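Local coordinates for protein apical membrane antigen 1 (Babesia divergens, PDB 4APM) that probably acts at the parasite surface in the moving junction of host-cell invasion, and binds calcium in its domain I/II/III fragment, at residues A[150-155]-A[201-206]. Residues are numbered along the deposited sequence; the frame is centred on the assembly and turned at random.
Sequences FVYDAK and HLYYGS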
ATOM      1  N   PHE A 150      -8.455 -10.627   9.292  1.00 24.39           N
ATOM      2  CA  PHE A 150      -7.566 -11.752   9.032  1.00 23.26           C
ATOM      3  C   PHE A 150      -6.116 -11.277   8.766  1.00 23.48           C
ATOM      4  O   PHE A 150      -5.873 -10.111   8.489  1.00 26.56           O
ATOM      5  CB  PHE A 150      -8.084 -12.531   7.837  1.00 22.94           C
ATOM      6  CG  PHE A 150      -7.822 -11.851   6.516  1.00 25.13           C
ATOM      7  CD1 PHE A 150      -8.737 -10.935   6.000  1.00 23.21           C
ATOM      8  CD2 PHE A 150      -6.632 -12.091   5.808  1.00 24.75           C
ATOM      9  CE1 PHE A 150      -8.509 -10.310   4.793  1.00 23.13           C
ATOM     10  CE2 PHE A 150      -6.387 -11.444   4.612  1.00 25.36           C
ATOM     11  CZ  PHE A 150      -7.332 -10.560   4.099  1.00 28.10           C
ATOM     12  N   VAL A 151      -5.149 -12.180   8.868  1.00 25.47           N
ATOM     13  CA  VAL A 151      -3.813 -11.928   8.347  1.00 21.23           C
ATOM     14  C   VAL A 151      -3.474 -13.179   7.592  1.00 21.32           C
ATOM     15  O   VAL A 151      -3.633 -14.271   8.127  1.00 22.46           O
ATOM     16  CB  VAL A 151      -2.799 -11.755   9.486  1.00 23.85           C
ATOM     17  CG1 VAL A 151      -1.388 -11.574   8.912  1.00 21.65           C
ATOM     18  CG2 VAL A 151      -3.188 -10.571  10.390  1.00 20.77           C
ATOM     19  N   TYR A 152      -3.166 -13.065   6.310  1.00 20.76           N
ATOM     20  CA  TYR A 152      -2.795 -14.252   5.571  1.00 23.20           C
ATOM     21  C   TYR A 152      -1.265 -14.275   5.457  1.00 24.43           C
ATOM     22  O   TYR A 152      -0.666 -13.302   5.004  1.00 26.39           O
ATOM     23  CB  TYR A 152      -3.436 -14.287   4.173  1.00 23.86           C
ATOM     24  CG  TYR A 152      -2.946 -15.474   3.344  1.00 27.07           C
ATOM     25  CD1 TYR A 152      -3.322 -16.777   3.663  1.00 26.93           C
ATOM     26  CD2 TYR A 152      -2.043 -15.301   2.317  1.00 27.34           C
ATOM     27  CE1 TYR A 152      -2.892 -17.857   2.929  1.00 24.71           C
ATOM     28  CE2 TYR A 152      -1.621 -16.372   1.561  1.00 29.76           C
ATOM     29  CZ  TYR A 152      -2.048 -17.650   1.876  1.00 30.00           C
ATOM     30  OH  TYR A 152      -1.571 -18.725   1.150  1.00 27.71           O
ATOM     31  N   ASP A 153      -0.652 -15.380   5.878  1.00 27.25           N
ATOM     32  CA  ASP A 153       0.802 -15.638   5.711  1.00 28.47           C
ATOM     33  C   ASP A 153       1.107 -16.402   4.405  1.00 30.37           C
ATOM     34  O   ASP A 153       0.937 -17.609   4.338  1.00 35.39           O
ATOM     35  CB  ASP A 153       1.297 -16.456   6.903  1.00 28.93           C
ATOM     36  CG  ASP A 153       2.817 -16.670   6.904  1.00 34.64           C
ATOM     37  OD1 ASP A 153       3.469 -16.566   5.827  1.00 31.13           O
ATOM     38  OD2 ASP A 153       3.341 -16.976   8.002  1.00 30.74           O
ATOM     39  N   ALA A 154       1.591 -15.709   3.387  1.00 29.51           N
ATOM     40  CA  ALA A 154       1.816 -16.330   2.093  1.00 32.10           C
ATOM     41  C   ALA A 154       3.034 -17.280   2.086  1.00 35.13           C
ATOM     42  O   ALA A 154       3.163 -18.132   1.204  1.00 31.46           O
ATOM     43  CB  ALA A 154       1.956 -15.259   1.014  1.00 32.03           C
ATOM     44  N   LYS A 155       3.916 -17.127   3.068  1.00 33.65           N
ATOM     45  CA  LYS A 155       5.107 -17.968   3.158  1.00 36.01           C
ATOM     46  C   LYS A 155       4.717 -19.313   3.758  1.00 34.36           C
ATOM     47  O   LYS A 155       5.049 -20.358   3.214  1.00 38.16           O
ATOM     48  CB  LYS A 155       6.178 -17.281   4.023  1.00 37.86           C
ATOM     49  CG  LYS A 155       7.620 -17.733   3.798  1.00 46.90           C
ATOM     50  CD  LYS A 155       8.558 -17.080   4.810  1.00 44.60           C
ATOM     51  CE  LYS A 155       9.983 -17.620   4.697  1.00 59.59           C
ATOM     52  NZ  LYS A 155      10.698 -17.677   6.018  1.00 49.88           N
ATOM     53  N   HIS A 201       5.345 -10.702   3.399  1.00 29.53           N
ATOM     54  CA  HIS A 201       4.586 -11.802   2.812  1.00 32.07           C
ATOM     55  C   HIS A 201       3.308 -11.984   3.600  1.00 26.97           C
ATOM     56  O   HIS A 201       2.495 -12.842   3.285  1.00 27.13           O
ATOM     57  CB  HIS A 201       5.432 -13.109   2.836  1.00 31.53           C
ATOM     58  CG  HIS A 201       5.946 -13.487   4.230  1.00 32.58           C
ATOM     59  ND1 HIS A 201       6.988 -12.857   4.820  1.00 34.97           N
ATOM     60  CD2 HIS A 201       5.502 -14.449   5.150  1.00 31.41           C
ATOM     61  CE1 HIS A 201       7.197 -13.385   6.055  1.00 30.51           C
ATOM     62  NE2 HIS A 201       6.289 -14.352   6.256  1.00 29.87           N
ATOM     63  N   LEU A 202       3.140 -11.175   4.642  1.00 26.40           N
ATOM     64  CA  LEU A 202       1.906 -11.127   5.418  1.00 23.55           C
ATOM     65  C   LEU A 202       0.929 -10.111   4.824  1.00 25.66           C
ATOM     66  O   LEU A 202       1.331  -9.027   4.361  1.00 24.71           O
ATOM     67  CB  LEU A 202       2.209 -10.778   6.879  1.00 22.46           C
ATOM     68  CG  LEU A 202       2.428 -11.895   7.911  1.00 26.83           C
ATOM     69  CD1 LEU A 202       3.198 -13.104   7.376  1.00 26.14           C
ATOM     70  CD2 LEU A 202       3.070 -11.377   9.191  1.00 24.88           C
ATOM     71  N   TYR A 203      -0.360 -10.470   4.832  1.00 24.36           N
ATOM     72  CA  TYR A 203      -1.424  -9.593   4.350  1.00 22.54           C
ATOM     73  C   TYR A 203      -2.441  -9.399   5.461  1.00 21.99           C
ATOM     74  O   TYR A 203      -3.130 -10.344   5.833  1.00 21.26           O
ATOM     75  CB  TYR A 203      -2.146 -10.241   3.179  1.00 23.50           C
ATOM     76  CG  TYR A 203      -1.301 -10.461   1.966  1.00 25.74           C
ATOM     77  CD1 TYR A 203      -0.347 -11.479   1.923  1.00 19.61           C
ATOM     78  CD2 TYR A 203      -1.478  -9.662   0.840  1.00 26.84           C
ATOM     79  CE1 TYR A 203       0.422 -11.666   0.819  1.00 21.49           C
ATOM     80  CE2 TYR A 203      -0.741  -9.866  -0.290  1.00 25.24           C
ATOM     81  CZ  TYR A 203       0.207 -10.877  -0.292  1.00 26.31           C
ATOM     82  OH  TYR A 203       0.959 -11.050  -1.418  1.00 29.28           O
ATOM     83  N   TYR A 204      -2.529  -8.184   5.987  1.00 21.37           N
ATOM     84  CA  TYR A 204      -3.585  -7.816   6.944  1.00 21.11           C
ATOM     85  C   TYR A 204      -4.784  -7.282   6.166  1.00 23.13           C
ATOM     86  O   TYR A 204      -4.644  -6.424   5.296  1.00 24.16           O
ATOM     87  CB  TYR A 204      -3.068  -6.730   7.892  1.00 20.97           C
ATOM     88  CG  TYR A 204      -3.990  -6.386   9.053  1.00 20.48           C
ATOM     89  CD1 TYR A 204      -5.076  -5.523   8.883  1.00 19.90           C
ATOM     90  CD2 TYR A 204      -3.748  -6.891  10.325  1.00 22.26           C
ATOM     91  CE1 TYR A 204      -5.903  -5.193   9.957  1.00 23.98           C
ATOM     92  CE2 TYR A 204      -4.580  -6.590  11.401  1.00 23.71           C
ATOM     93  CZ  TYR A 204      -5.656  -5.744  11.208  1.00 22.83           C
ATOM     94  OH  TYR A 204      -6.466  -5.430  12.248  1.00 25.26           O
ATOM     95  N   GLY A 205      -5.976  -7.745   6.494  1.00 26.54           N
ATOM     96  CA  GLY A 205      -7.132  -7.200   5.816  1.00 23.99           C
ATOM     97  C   GLY A 205      -8.412  -7.454   6.549  1.00 27.62           C
ATOM     98  O   GLY A 205      -8.426  -8.061   7.630  1.00 27.58           O
ATOM     99  N   SER A 206      -9.502  -7.037   5.917  1.00 24.19           N
ATOM    100  CA  SER A 206     -10.803  -7.180   6.471  1.00 24.14           C
ATOM    101  C   SER A 206     -11.555  -8.150   5.586  1.00 22.96           C
ATOM    102  O   SER A 206     -11.138  -8.425   4.477  1.00 22.23           O
ATOM    103  CB  SER A 206     -11.508  -5.815   6.458  1.00 22.74           C
ATOM    104  OG  SER A 206     -12.219  -5.652   5.251  1.00 22.42           O
TER
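Phe150 and Gly205 trade two backbone hydrogen bonds, Phe150 N to Gly205 O and Gly205 N to Phe150 O, each 3.1 Å. Tyr152 and Tyr203 repeat the exchange, with Tyr152 N 2.8 Å from Tyr203 O, and Ala154 N to His201 O adds a fifth bond just past the strand ends. Tyr203 O is also approached by Val151 CA in a CA-H...O contact at 3.0 Å. Val151-Tyr204 and Asp153-Leu202 are the non-hydrogen-bonded pairs.

On the face carrying Phe150, Tyr152 and Tyr203, Phe150 has CG between its own N and carbonyl carbon (chi1 75°). Gly205 N sits over one face of its ring, toward the rim, and Phe150 CE1 comes to 3.3 Å from Ser206 O at the ring edge; helix 125-134 packs against Phe150 and Tyr152. Tyr152 and Tyr203 run side by side, Tyr152 CD2 to Tyr203 CD1 4.2 Å, while Ala154 CB meets the Tyr203 ring edge. On the opposite face, Val151 CG2 reaches Tyr204 CD2 (3.7 Å), and Val151 CG1 meets Leu202 CG.

Asp153 OD1 accepts from Lys155 N (2.9 Å), closing an Asx turn, and also from Glu156 N. Asp153 OD1 lies in plane at the edge of the His201 ring, and Lys155 CD sits over one face of that ring, 4.0 Å from its centroid, a CH-pi contact. In the five-stranded antiparallel sheet, 158-161 pairs with 150-153 and 53-54 with 202-205, consistent with the PAN-like core of the first AMA1 domain.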